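Local coordinates for Rep protein (Adeno-associated virus - 5, PDB 1M55) that probably nicks single-stranded DNA at the viral replication origin in a metal-dependent way, as an HUH-type endonuclease domain of a rolling-circle replication protein, at residues M1-E6 with K143-Y149; I8-F13 with E86-L90; F63-W67 with T92-T96; S75-F81 with Q163-L169. All blocks are in the same frame, centred on the assembly; numbering follows the deposited sequence.

Contact 1 of 4, residues M1-E6 with K143-Y149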
# COMPACT_ATOMS: atom_id res chain seq x y z
N MET A 1 -2.69 -16.49 14.38
CA MET A 1 -2.28 -15.10 14.23
C MET A 1 -3.35 -14.31 13.48
O MET A 1 -4.29 -14.89 12.94
CB MET A 1 -0.95 -15.02 13.49
CG MET A 1 0.16 -15.82 14.15
SD MET A 1 1.78 -15.46 13.45
CE MET A 1 2.41 -14.31 14.69
N ALA A 2 -3.21 -12.99 13.46
CA ALA A 2 -4.16 -12.11 12.78
C ALA A 2 -4.20 -12.38 11.27
O ALA A 2 -3.16 -12.57 10.65
CB ALA A 2 -3.81 -10.65 13.05
N THR A 3 -5.41 -12.38 10.71
CA THR A 3 -5.60 -12.62 9.28
C THR A 3 -5.84 -11.32 8.50
O THR A 3 -6.52 -10.41 8.99
CB THR A 3 -6.76 -13.61 9.03
OG1 THR A 3 -7.97 -13.12 9.63
CG2 THR A 3 -6.42 -14.98 9.63
N PHE A 4 -5.33 -11.27 7.27
CA PHE A 4 -5.44 -10.08 6.42
C PHE A 4 -5.76 -10.42 4.97
O PHE A 4 -5.47 -11.51 4.49
CB PHE A 4 -4.09 -9.33 6.38
CG PHE A 4 -3.58 -8.90 7.72
CD1 PHE A 4 -2.94 -9.80 8.57
CD2 PHE A 4 -3.74 -7.59 8.15
CE1 PHE A 4 -2.47 -9.40 9.82
CE2 PHE A 4 -3.28 -7.18 9.39
CZ PHE A 4 -2.64 -8.08 10.23
N TYR A 5 -6.34 -9.45 4.28
CA TYR A 5 -6.62 -9.55 2.85
C TYR A 5 -5.50 -8.69 2.27
O TYR A 5 -4.93 -7.86 2.98
CB TYR A 5 -7.95 -8.88 2.48
CG TYR A 5 -9.20 -9.63 2.87
CD1 TYR A 5 -10.17 -9.03 3.66
CD2 TYR A 5 -9.42 -10.93 2.41
CE1 TYR A 5 -11.35 -9.70 3.98
CE2 TYR A 5 -10.59 -11.61 2.73
CZ TYR A 5 -11.55 -10.99 3.52
OH TYR A 5 -12.70 -11.67 3.84
N GLU A 6 -5.15 -8.93 1.01
CA GLU A 6 -4.13 -8.11 0.36
C GLU A 6 -4.67 -7.52 -0.92
O GLU A 6 -5.22 -8.24 -1.76
CB GLU A 6 -2.86 -8.90 0.02
CG GLU A 6 -1.81 -7.99 -0.66
CD GLU A 6 -0.57 -8.73 -1.16
OE1 GLU A 6 -0.72 -9.65 -1.99
OE2 GLU A 6 0.54 -8.36 -0.73
N LYS A 143 -7.41 -14.36 -1.33
CA LYS A 143 -6.37 -14.88 -0.46
C LYS A 143 -6.39 -14.25 0.92
O LYS A 143 -6.65 -13.05 1.08
CB LYS A 143 -5.00 -14.67 -1.11
CG LYS A 143 -3.85 -15.46 -0.47
CD LYS A 143 -2.53 -15.09 -1.13
CE LYS A 143 -1.41 -16.05 -0.74
NZ LYS A 143 -1.62 -17.40 -1.33
N VAL A 144 -6.16 -15.07 1.93
CA VAL A 144 -6.10 -14.60 3.30
C VAL A 144 -4.74 -15.03 3.81
O VAL A 144 -4.32 -16.17 3.60
CB VAL A 144 -7.22 -15.21 4.18
CG1 VAL A 144 -7.01 -14.83 5.65
CG2 VAL A 144 -8.58 -14.71 3.72
N VAL A 145 -4.01 -14.10 4.41
CA VAL A 145 -2.69 -14.38 4.95
C VAL A 145 -2.66 -13.95 6.40
O VAL A 145 -3.52 -13.19 6.85
CB VAL A 145 -1.58 -13.61 4.18
CG1 VAL A 145 -1.55 -14.02 2.72
CG2 VAL A 145 -1.79 -12.10 4.31
N ASP A 146 -1.71 -14.48 7.17
CA ASP A 146 -1.59 -14.08 8.56
C ASP A 146 -0.41 -13.14 8.72
O ASP A 146 0.32 -12.88 7.75
CB ASP A 146 -1.46 -15.30 9.48
CG ASP A 146 -0.29 -16.19 9.12
OD1 ASP A 146 0.83 -15.67 8.95
OD2 ASP A 146 -0.49 -17.42 9.01
N SER A 147 -0.18 -12.67 9.94
CA SER A 147 0.90 -11.73 10.24
C SER A 147 2.29 -12.15 9.75
O SER A 147 3.10 -11.29 9.39
CB SER A 147 0.97 -11.45 11.74
OG SER A 147 -0.31 -11.10 12.24
N GLY A 148 2.55 -13.46 9.74
CA GLY A 148 3.84 -13.97 9.30
C GLY A 148 4.24 -13.55 7.90
O GLY A 148 5.43 -13.48 7.59
N TYR A 149 3.25 -13.27 7.06
CA TYR A 149 3.48 -12.83 5.69
C TYR A 149 4.30 -11.53 5.68
O TYR A 149 5.09 -11.29 4.76
CB TYR A 149 2.12 -12.61 5.00
CG TYR A 149 2.16 -12.14 3.56
CD1 TYR A 149 2.31 -13.05 2.52
CD2 TYR A 149 1.96 -10.79 3.25
CE1 TYR A 149 2.25 -12.63 1.18
CE2 TYR A 149 1.89 -10.37 1.91
CZ TYR A 149 2.03 -11.29 0.89
OH TYR A 149 1.95 -10.89 -0.43
O HOH W 1 -6.60 -10.87 -0.55
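Tyr149 OH donates to Glu6 OE2 at 2.9 Å, meeting that oxygen from above the carboxylate plane, with ring and carboxylate planes turned 80° apart. An extended glutamate chain, CG opposite the backbone N (chi1 -180°), carries the acid across to the phenol edge. Beside this bond the backbones pair: Phe4 N reaches Val145 O at 2.7 Å, and Val145 N returns to Phe4 O at 3.0 Å. The Phe4 ring turns its edge to Ser147, CE1 lying 3.7 Å from OG. Val144 splays its methyls, CG1 touching Thr3 CB at 3.6 Å and CG2 obliquely meeting Tyr5 CE2 at 3.8 Å. A water accepts from Glu6 N and lies within hydrogen-bonding distance of Lys143 O.

Further out, a type I turn from Asp146 to Tyr149, with a weak capping bond from Gly148 N to Asp146 OD1, leads into helix 149-154 and sets Tyr149 in place. Glu6 OE1 bonds to Thr134, while OE2 also partners ND1 of the zinc ligand His91. The carboxylate is thus a second-shell group tying a metal-binding histidine to the helix start, an arrangement consistent with the active site of an HUH endonuclease.

Contact 2 of 4, residues I8-F13 with E86-L90. With ZN (zinc ion), chain C.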
# COMPACT_ATOMS: atom_id res chain seq x y z
N ILE A 8 -3.38 -5.02 -3.98
CA ILE A 8 -2.23 -4.33 -4.54
C ILE A 8 -2.75 -3.19 -5.41
O ILE A 8 -3.61 -3.39 -6.27
CB ILE A 8 -1.31 -5.27 -5.35
CG1 ILE A 8 -0.66 -6.29 -4.41
CG2 ILE A 8 -0.22 -4.46 -6.07
CD1 ILE A 8 0.21 -7.32 -5.11
N VAL A 9 -2.29 -1.98 -5.10
CA VAL A 9 -2.70 -0.81 -5.85
C VAL A 9 -1.52 -0.24 -6.62
O VAL A 9 -0.49 0.13 -6.04
CB VAL A 9 -3.26 0.30 -4.92
CG1 VAL A 9 -3.71 1.51 -5.75
CG2 VAL A 9 -4.43 -0.23 -4.11
N ARG A 10 -1.63 -0.22 -7.95
CA ARG A 10 -0.59 0.34 -8.80
C ARG A 10 -0.82 1.85 -8.76
O ARG A 10 -1.94 2.32 -8.97
CB ARG A 10 -0.70 -0.22 -10.21
CG ARG A 10 -0.26 -1.68 -10.27
CD ARG A 10 -0.55 -2.31 -11.61
NE ARG A 10 0.09 -3.61 -11.71
CZ ARG A 10 -0.14 -4.48 -12.69
NH1 ARG A 10 -1.00 -4.19 -13.65
NH2 ARG A 10 0.50 -5.64 -12.71
N VAL A 11 0.24 2.59 -8.44
CA VAL A 11 0.17 4.04 -8.29
C VAL A 11 0.32 4.85 -9.59
O VAL A 11 1.40 4.88 -10.19
CB VAL A 11 1.21 4.52 -7.24
CG1 VAL A 11 1.17 6.03 -7.08
CG2 VAL A 11 0.95 3.84 -5.91
N PRO A 12 -0.76 5.53 -10.02
CA PRO A 12 -0.74 6.35 -11.23
C PRO A 12 -0.08 7.70 -10.94
O PRO A 12 -0.32 8.29 -9.89
CB PRO A 12 -2.24 6.54 -11.54
CG PRO A 12 -2.95 5.51 -10.67
CD PRO A 12 -2.11 5.50 -9.44
N PHE A 13 0.74 8.19 -11.86
CA PHE A 13 1.42 9.47 -11.67
C PHE A 13 1.79 10.19 -12.97
O PHE A 13 2.01 11.40 -12.98
CB PHE A 13 2.68 9.28 -10.82
CG PHE A 13 3.77 8.51 -11.51
CD1 PHE A 13 4.70 9.16 -12.33
CD2 PHE A 13 3.86 7.13 -11.36
CE1 PHE A 13 5.69 8.44 -12.99
CE2 PHE A 13 4.85 6.41 -12.02
CZ PHE A 13 5.77 7.07 -12.84
N GLU A 86 7.76 -2.81 -13.19
CA GLU A 86 6.85 -2.11 -14.09
C GLU A 86 6.08 -0.95 -13.46
O GLU A 86 5.81 0.05 -14.13
CB GLU A 86 5.82 -3.08 -14.70
CG GLU A 86 6.27 -3.85 -15.93
CD GLU A 86 7.32 -4.90 -15.62
OE1 GLU A 86 6.97 -5.93 -15.01
OE2 GLU A 86 8.49 -4.68 -15.98
N TYR A 87 5.71 -1.09 -12.19
CA TYR A 87 4.92 -0.05 -11.54
C TYR A 87 5.27 0.22 -10.09
O TYR A 87 5.77 -0.66 -9.39
CB TYR A 87 3.44 -0.44 -11.52
CG TYR A 87 2.83 -0.77 -12.85
CD1 TYR A 87 2.79 -2.07 -13.32
CD2 TYR A 87 2.26 0.24 -13.63
CE1 TYR A 87 2.19 -2.38 -14.53
CE2 TYR A 87 1.65 -0.06 -14.85
CZ TYR A 87 1.63 -1.37 -15.29
OH TYR A 87 1.03 -1.68 -16.49
N PHE A 88 5.00 1.44 -9.66
CA PHE A 88 5.15 1.79 -8.26
C PHE A 88 3.83 1.20 -7.76
O PHE A 88 2.79 1.33 -8.42
CB PHE A 88 5.14 3.30 -8.06
CG PHE A 88 6.46 3.95 -8.36
CD1 PHE A 88 6.78 4.34 -9.65
CD2 PHE A 88 7.38 4.17 -7.34
CE1 PHE A 88 8.01 4.94 -9.93
CE2 PHE A 88 8.61 4.77 -7.60
CZ PHE A 88 8.92 5.16 -8.90
N HIS A 89 3.85 0.52 -6.62
CA HIS A 89 2.62 -0.09 -6.14
C HIS A 89 2.61 -0.25 -4.64
O HIS A 89 3.65 -0.21 -3.98
CB HIS A 89 2.41 -1.45 -6.81
CG HIS A 89 3.53 -2.42 -6.57
ND1 HIS A 89 4.72 -2.41 -7.26
CD2 HIS A 89 3.64 -3.41 -5.65
CE1 HIS A 89 5.51 -3.36 -6.74
NE2 HIS A 89 4.90 -3.99 -5.76
N LEU A 90 1.41 -0.43 -4.10
CA LEU A 90 1.21 -0.61 -2.67
C LEU A 90 0.70 -2.00 -2.34
O LEU A 90 -0.26 -2.47 -2.97
CB LEU A 90 0.17 0.39 -2.16
CG LEU A 90 0.50 1.89 -2.15
CD1 LEU A 90 -0.79 2.69 -2.16
CD2 LEU A 90 1.34 2.22 -0.93
ZN ZN C . 5.62 -5.50 -4.58
O HOH W 2 3.58 3.28 -11.35
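Two antiparallel strands pair here, Ile8-Arg10 with Phe88-Leu90, within the sheet of an HUH endonuclease fold; His89, Leu90 and His91 match the His-hydrophobic-His signature of that family. Val9 and Leu90 form a hydrogen-bonded pair, with Val9 N to Leu90 O at 3.0 Å and Leu90 N to Val9 O at 2.8 Å. Beyond the non-hydrogen-bonded pair Arg10-His89, Val11 N extends the ladder to Phe88 O at 2.8 Å. A water then bridges Val11 O and Phe88 N where the strands part.

The side chains sort by face. Val9 and Leu90 share one face; Leu90 and the neighbouring Val11 pack against helix 50-71, and Val11 CG2 rests near Leu90 CG. On the face of Arg10 and His89, the extended arginine lies over Tyr87: CD sits 3.9 Å from the centroid of the Tyr87 ring in a CH-pi contact, and the guanidinium runs on above the ring's CE1 corner, its plane only 18° from the phenol's. At the outer end Phe13 CE2 meets Phe88 CD1 at 3.7 Å, the two rings perpendicular and obliquely placed.

His89 has its CG between the backbone N and carbonyl carbon (chi1 59°), which brings the imidazole round toward its own chain. There ND1 donates to Tyr87 O at 2.9 Å, a nearly straight bond lying in the imidazole plane, and this fixes the ring's rotation. Ile8 CG2 packs alongside CD2. The zinc ion, also held by Glu82 and His91, is met by His89 NE2 at 2.0 Å.

Contact 3 of 4, residues F63-W67 with T92-T96. With ZN (zinc ion), chain D.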
# COMPACT_ATOMS: atom_id res chain seq x y z
N PHE A 63 -7.97 4.88 1.00
CA PHE A 63 -8.31 3.46 0.97
C PHE A 63 -8.71 3.01 2.38
O PHE A 63 -9.78 2.42 2.57
CB PHE A 63 -7.11 2.64 0.48
CG PHE A 63 -7.38 1.17 0.33
CD1 PHE A 63 -7.53 0.61 -0.94
CD2 PHE A 63 -7.48 0.34 1.44
CE1 PHE A 63 -7.78 -0.76 -1.09
CE2 PHE A 63 -7.72 -1.03 1.30
CZ PHE A 63 -7.88 -1.57 0.03
N LEU A 64 -7.85 3.28 3.35
CA LEU A 64 -8.10 2.87 4.73
C LEU A 64 -9.35 3.47 5.34
O LEU A 64 -10.10 2.78 6.03
CB LEU A 64 -6.88 3.15 5.61
CG LEU A 64 -5.64 2.32 5.27
CD1 LEU A 64 -4.43 2.82 6.04
CD2 LEU A 64 -5.91 0.84 5.55
N TYR A 65 -9.59 4.76 5.09
CA TYR A 65 -10.76 5.43 5.64
C TYR A 65 -12.04 4.81 5.07
O TYR A 65 -13.01 4.58 5.79
CB TYR A 65 -10.70 6.94 5.39
CG TYR A 65 -9.50 7.62 6.03
CD1 TYR A 65 -9.14 8.92 5.68
CD2 TYR A 65 -8.68 6.93 6.93
CE1 TYR A 65 -8.00 9.52 6.22
CE2 TYR A 65 -7.54 7.52 7.47
CZ TYR A 65 -7.20 8.81 7.11
OH TYR A 65 -6.05 9.37 7.62
N GLU A 66 -12.01 4.50 3.78
CA GLU A 66 -13.16 3.89 3.12
C GLU A 66 -13.34 2.47 3.66
O GLU A 66 -14.47 2.02 3.90
CB GLU A 66 -12.96 3.89 1.60
CG GLU A 66 -14.24 3.85 0.78
CD GLU A 66 -15.10 5.11 0.92
OE1 GLU A 66 -14.61 6.16 1.42
OE2 GLU A 66 -16.27 5.05 0.51
N TRP A 67 -12.23 1.78 3.89
CA TRP A 67 -12.28 0.42 4.44
C TRP A 67 -12.91 0.46 5.83
O TRP A 67 -13.77 -0.36 6.16
CB TRP A 67 -10.87 -0.18 4.52
CG TRP A 67 -10.85 -1.61 4.97
CD1 TRP A 67 -10.99 -2.07 6.25
CD2 TRP A 67 -10.68 -2.77 4.14
NE1 TRP A 67 -10.90 -3.44 6.27
CE2 TRP A 67 -10.71 -3.90 4.99
CE3 TRP A 67 -10.49 -2.96 2.77
CZ2 TRP A 67 -10.56 -5.21 4.51
CZ3 TRP A 67 -10.34 -4.27 2.29
CH2 TRP A 67 -10.38 -5.37 3.16
N THR A 92 -1.25 -3.59 0.13
CA THR A 92 -2.16 -3.13 1.17
C THR A 92 -2.76 -4.29 1.95
O THR A 92 -3.67 -4.97 1.47
CB THR A 92 -3.27 -2.27 0.54
OG1 THR A 92 -2.69 -1.38 -0.43
CG2 THR A 92 -3.98 -1.44 1.60
N LEU A 93 -2.20 -4.56 3.13
CA LEU A 93 -2.70 -5.63 3.99
C LEU A 93 -3.63 -5.02 5.02
O LEU A 93 -3.22 -4.16 5.81
CB LEU A 93 -1.55 -6.34 4.71
CG LEU A 93 -0.55 -7.16 3.91
CD1 LEU A 93 0.50 -7.72 4.86
CD2 LEU A 93 -1.26 -8.29 3.19
N VAL A 94 -4.89 -5.45 5.01
CA VAL A 94 -5.86 -4.94 5.97
C VAL A 94 -6.53 -6.15 6.60
O VAL A 94 -6.84 -7.13 5.90
CB VAL A 94 -6.90 -4.03 5.29
CG1 VAL A 94 -7.73 -3.34 6.35
CG2 VAL A 94 -6.21 -2.99 4.42
N GLU A 95 -6.74 -6.12 7.91
CA GLU A 95 -7.34 -7.26 8.58
C GLU A 95 -8.73 -7.59 8.04
O GLU A 95 -9.47 -6.71 7.62
CB GLU A 95 -7.36 -7.07 10.10
CG GLU A 95 -8.40 -6.12 10.60
CD GLU A 95 -8.38 -6.01 12.11
OE1 GLU A 95 -8.30 -7.06 12.79
OE2 GLU A 95 -8.44 -4.88 12.62
N THR A 96 -9.06 -8.88 8.08
CA THR A 96 -10.33 -9.38 7.56
C THR A 96 -11.58 -9.06 8.40
O THR A 96 -12.69 -9.09 7.88
CB THR A 96 -10.26 -10.91 7.39
OG1 THR A 96 -9.98 -11.52 8.66
CG2 THR A 96 -9.16 -11.28 6.41
ZN ZN D . -9.24 -4.71 14.62
O HOH W 3 -11.15 -5.01 8.83
O HOH W 4 -10.77 -6.53 14.52
O HOH W 5 -8.01 -2.71 14.98
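Val94 and Trp67 make a tight CH-pi contact: Val94 CG1 stands 3.3 Å from the centroid of the five-membered ring of Trp67, 18° off the ring normal. The tryptophan reaches the strand because its CG is opposite the backbone N (chi1 -175°), which lets the indole slide past the valine and offer a face to the methyl. A looser CH-pi contact lies one turn back along the helix, where Thr92 CG2 is 4.1 Å from the centroid of the Phe63 ring, off centre toward the rim.

Apolar packing fills in between them. The other valine methyl, Val94 CG2, touches Phe63 CE2 at 4.0 Å and also Leu64 CD2 at 4.0 Å, so the two branches of one valine serve three helix residues. In the fold, helix 50-71 packs here on one face of the antiparallel sheet of the HUH-type nuclease domain, its local axis 10.9 Å from that of strand 92-95 and inclined by 22°. Tyr5 and Val7 of the adjoining strand 3-10 also touch the helix, and Leu104 and Ile111 of helix 101-118 close round the aromatic rings.

Polar links run through water and metal. One water accepts from Trp67 NE1 at 3.0 Å and donates to Glu95 O at 2.7 Å. Glu95 points the other way, and its OE2 binds a second zinc ion at 2.2 Å; Gln73 and two waters are further ligands. The same OE2 accepts from Lys76 N, and one of the zinc waters donates to the carboxylate's other oxygen, OE1.

Contact 4 of 4, residues S75-F81 with Q163-L169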
# COMPACT_ATOMS: atom_id res chain seq x y z
N SER A 75 -9.50 -0.57 11.45
CA SER A 75 -8.84 -1.81 11.04
C SER A 75 -7.31 -1.76 11.08
O SER A 75 -6.70 -0.74 10.75
CB SER A 75 -9.30 -2.20 9.63
OG SER A 75 -10.70 -2.40 9.57
N LYS A 76 -6.72 -2.87 11.51
CA LYS A 76 -5.27 -3.00 11.57
C LYS A 76 -4.79 -3.16 10.13
O LYS A 76 -5.49 -3.76 9.30
CB LYS A 76 -4.87 -4.23 12.39
CG LYS A 76 -5.12 -4.09 13.88
CD LYS A 76 -4.28 -2.97 14.48
CE LYS A 76 -4.46 -2.89 15.99
NZ LYS A 76 -3.53 -1.90 16.60
N PHE A 77 -3.60 -2.63 9.85
CA PHE A 77 -3.05 -2.69 8.50
C PHE A 77 -1.53 -2.62 8.50
O PHE A 77 -0.91 -2.22 9.49
CB PHE A 77 -3.57 -1.51 7.65
CG PHE A 77 -3.10 -0.15 8.13
CD1 PHE A 77 -1.87 0.37 7.73
CD2 PHE A 77 -3.88 0.60 9.01
CE1 PHE A 77 -1.42 1.61 8.19
CE2 PHE A 77 -3.44 1.85 9.48
CZ PHE A 77 -2.21 2.35 9.07
N PHE A 78 -0.96 -3.04 7.38
CA PHE A 78 0.47 -2.94 7.12
C PHE A 78 0.48 -2.67 5.62
O PHE A 78 0.01 -3.49 4.83
CB PHE A 78 1.26 -4.20 7.44
CG PHE A 78 2.75 -4.01 7.28
CD1 PHE A 78 3.53 -3.57 8.34
CD2 PHE A 78 3.36 -4.19 6.03
CE1 PHE A 78 4.90 -3.31 8.17
CE2 PHE A 78 4.72 -3.93 5.85
CZ PHE A 78 5.49 -3.49 6.93
N VAL A 79 0.93 -1.48 5.24
CA VAL A 79 0.97 -1.07 3.85
C VAL A 79 2.41 -0.77 3.46
O VAL A 79 3.10 -0.01 4.15
CB VAL A 79 0.11 0.20 3.64
CG1 VAL A 79 0.16 0.66 2.19
CG2 VAL A 79 -1.33 -0.07 4.06
N GLN A 80 2.88 -1.39 2.38
CA GLN A 80 4.23 -1.15 1.92
C GLN A 80 4.24 -0.63 0.48
O GLN A 80 3.63 -1.23 -0.41
CB GLN A 80 5.08 -2.43 2.04
CG GLN A 80 6.53 -2.24 1.64
CD GLN A 80 7.43 -3.29 2.23
OE1 GLN A 80 7.70 -3.28 3.42
NE2 GLN A 80 7.90 -4.21 1.40
N PHE A 81 4.90 0.51 0.29
CA PHE A 81 5.03 1.15 -1.02
C PHE A 81 6.34 0.68 -1.65
O PHE A 81 7.41 0.79 -1.04
CB PHE A 81 5.02 2.67 -0.85
CG PHE A 81 5.05 3.44 -2.15
CD1 PHE A 81 5.86 4.56 -2.29
CD2 PHE A 81 4.27 3.03 -3.23
CE1 PHE A 81 5.90 5.26 -3.50
CE2 PHE A 81 4.31 3.72 -4.44
CZ PHE A 81 5.13 4.84 -4.57
N GLN A 163 10.16 1.59 -0.84
CA GLN A 163 10.06 3.04 -0.92
C GLN A 163 9.59 3.64 0.40
O GLN A 163 10.12 4.66 0.84
CB GLN A 163 9.12 3.44 -2.06
CG GLN A 163 9.68 3.20 -3.46
CD GLN A 163 10.67 4.26 -3.88
OE1 GLN A 163 10.41 5.45 -3.75
NE2 GLN A 163 11.81 3.83 -4.40
N TRP A 164 8.62 2.99 1.04
CA TRP A 164 8.07 3.47 2.31
C TRP A 164 7.11 2.42 2.85
O TRP A 164 6.74 1.49 2.13
CB TRP A 164 7.30 4.78 2.07
CG TRP A 164 7.24 5.72 3.24
CD1 TRP A 164 6.26 5.78 4.19
CD2 TRP A 164 8.16 6.76 3.55
NE1 TRP A 164 6.51 6.82 5.06
CE2 TRP A 164 7.68 7.44 4.69
CE3 TRP A 164 9.35 7.21 2.96
CZ2 TRP A 164 8.34 8.53 5.25
CZ3 TRP A 164 10.02 8.30 3.52
CH2 TRP A 164 9.50 8.95 4.66
N ALA A 165 6.70 2.56 4.10
CA ALA A 165 5.75 1.63 4.70
C ALA A 165 5.07 2.30 5.88
O ALA A 165 5.62 3.21 6.49
CB ALA A 165 6.45 0.33 5.13
N TRP A 166 3.85 1.84 6.17
CA TRP A 166 3.05 2.38 7.27
C TRP A 166 2.33 1.22 7.94
O TRP A 166 1.98 0.23 7.29
CB TRP A 166 1.96 3.33 6.74
CG TRP A 166 2.40 4.46 5.87
CD1 TRP A 166 2.57 5.77 6.25
CD2 TRP A 166 2.60 4.43 4.45
NE1 TRP A 166 2.83 6.55 5.15
CE2 TRP A 166 2.86 5.76 4.03
CE3 TRP A 166 2.57 3.41 3.48
CZ2 TRP A 166 3.09 6.09 2.69
CZ3 TRP A 166 2.80 3.75 2.15
CH2 TRP A 166 3.05 5.08 1.77
N THR A 167 2.05 1.35 9.23
CA THR A 167 1.34 0.31 9.95
C THR A 167 0.85 0.81 11.30
O THR A 167 1.41 1.76 11.86
CB THR A 167 2.23 -0.93 10.20
OG1 THR A 167 1.45 -1.98 10.79
CG2 THR A 167 3.38 -0.60 11.13
N ASN A 168 -0.23 0.21 11.78
CA ASN A 168 -0.74 0.53 13.11
C ASN A 168 -0.60 -0.71 13.99
O ASN A 168 -1.24 -0.82 15.04
CB ASN A 168 -2.18 1.08 13.07
CG ASN A 168 -3.18 0.12 12.46
OD1 ASN A 168 -2.82 -0.96 11.98
ND2 ASN A 168 -4.44 0.51 12.46
N LEU A 169 0.23 -1.65 13.53
CA LEU A 169 0.51 -2.87 14.29
C LEU A 169 1.76 -2.55 15.11
O LEU A 169 2.84 -2.33 14.55
CB LEU A 169 0.79 -4.05 13.35
CG LEU A 169 -0.39 -4.55 12.51
CD1 LEU A 169 0.09 -5.46 11.40
CD2 LEU A 169 -1.39 -5.27 13.41
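Phe77 O accepts from Thr167 OG1 at 2.7 Å, in the carbonyl plane, and more weakly from Asn168 N. The threonine hydroxyl, opposite the backbone N (chi1 -174°), accepts in turn from Leu169 N at 3.0 Å, which makes an ST turn at the end of an antiparallel strand pair. Strand 163-167 runs along strand 77-81 in the sheet of this HUH-type nuclease domain, with Val79 N to Trp166 O and Trp166 N to Val79 O both nearly straight.

Past the strand end Asn168 carries on the pairing with its side chain. OD1 takes Phe77 N at 2.8 Å, while ND2 donates to Ser75 O at 3.1 Å from well above the carbonyl plane. These two bonds hold the amide over one face of the Phe77 ring, the planes 34° apart. Lys76 NZ reaches Asn168 O at 3.0 Å, and its aliphatic part lies on Leu169 CD2; Lys76 N itself bonds to the zinc ligand Glu95.

Val79, Phe81 and Trp166 share one sheet face, toward helix 50-71. Val79 CG1 meets Trp166 CE3 at 3.9 Å and Phe81 CB packs on CZ3, while Arg60 makes a cation-pi contact with this indole. On the other face Phe78 CD1 touches Thr167 CB, with helix 149-154 beyond.

A classic beta bulge interrupts the regular pairing at Phe81: Gln163 and Trp164 both face it, and from the same face of its carbonyl plane Gln163 N at 2.9 Å and Trp164 N at 3.3 Å grip Phe81 O.

Overall arrangement
From the N terminus, strand 3-10 enters both contact 1, with residues 143-149, and contact 2, with 86-90. Contact 1 closes a long loop that encloses contacts 2 and 3 entirely. Contact 3 joins helix 50-71 to strand 88-95 in a shorter loop that crosses contact 2. Contact 4 starts at residues 75-81, inside the first three loops, and ends at 163-169, beyond all of them, so it crosses each. In space strand 88-95 connects them: Val94 O accepts from Tyr5 N of contact 1, and Leu93 O from Phe78 N of contact 4. Phe81 packs on Phe88 and Val11, joining contacts 2 and 4.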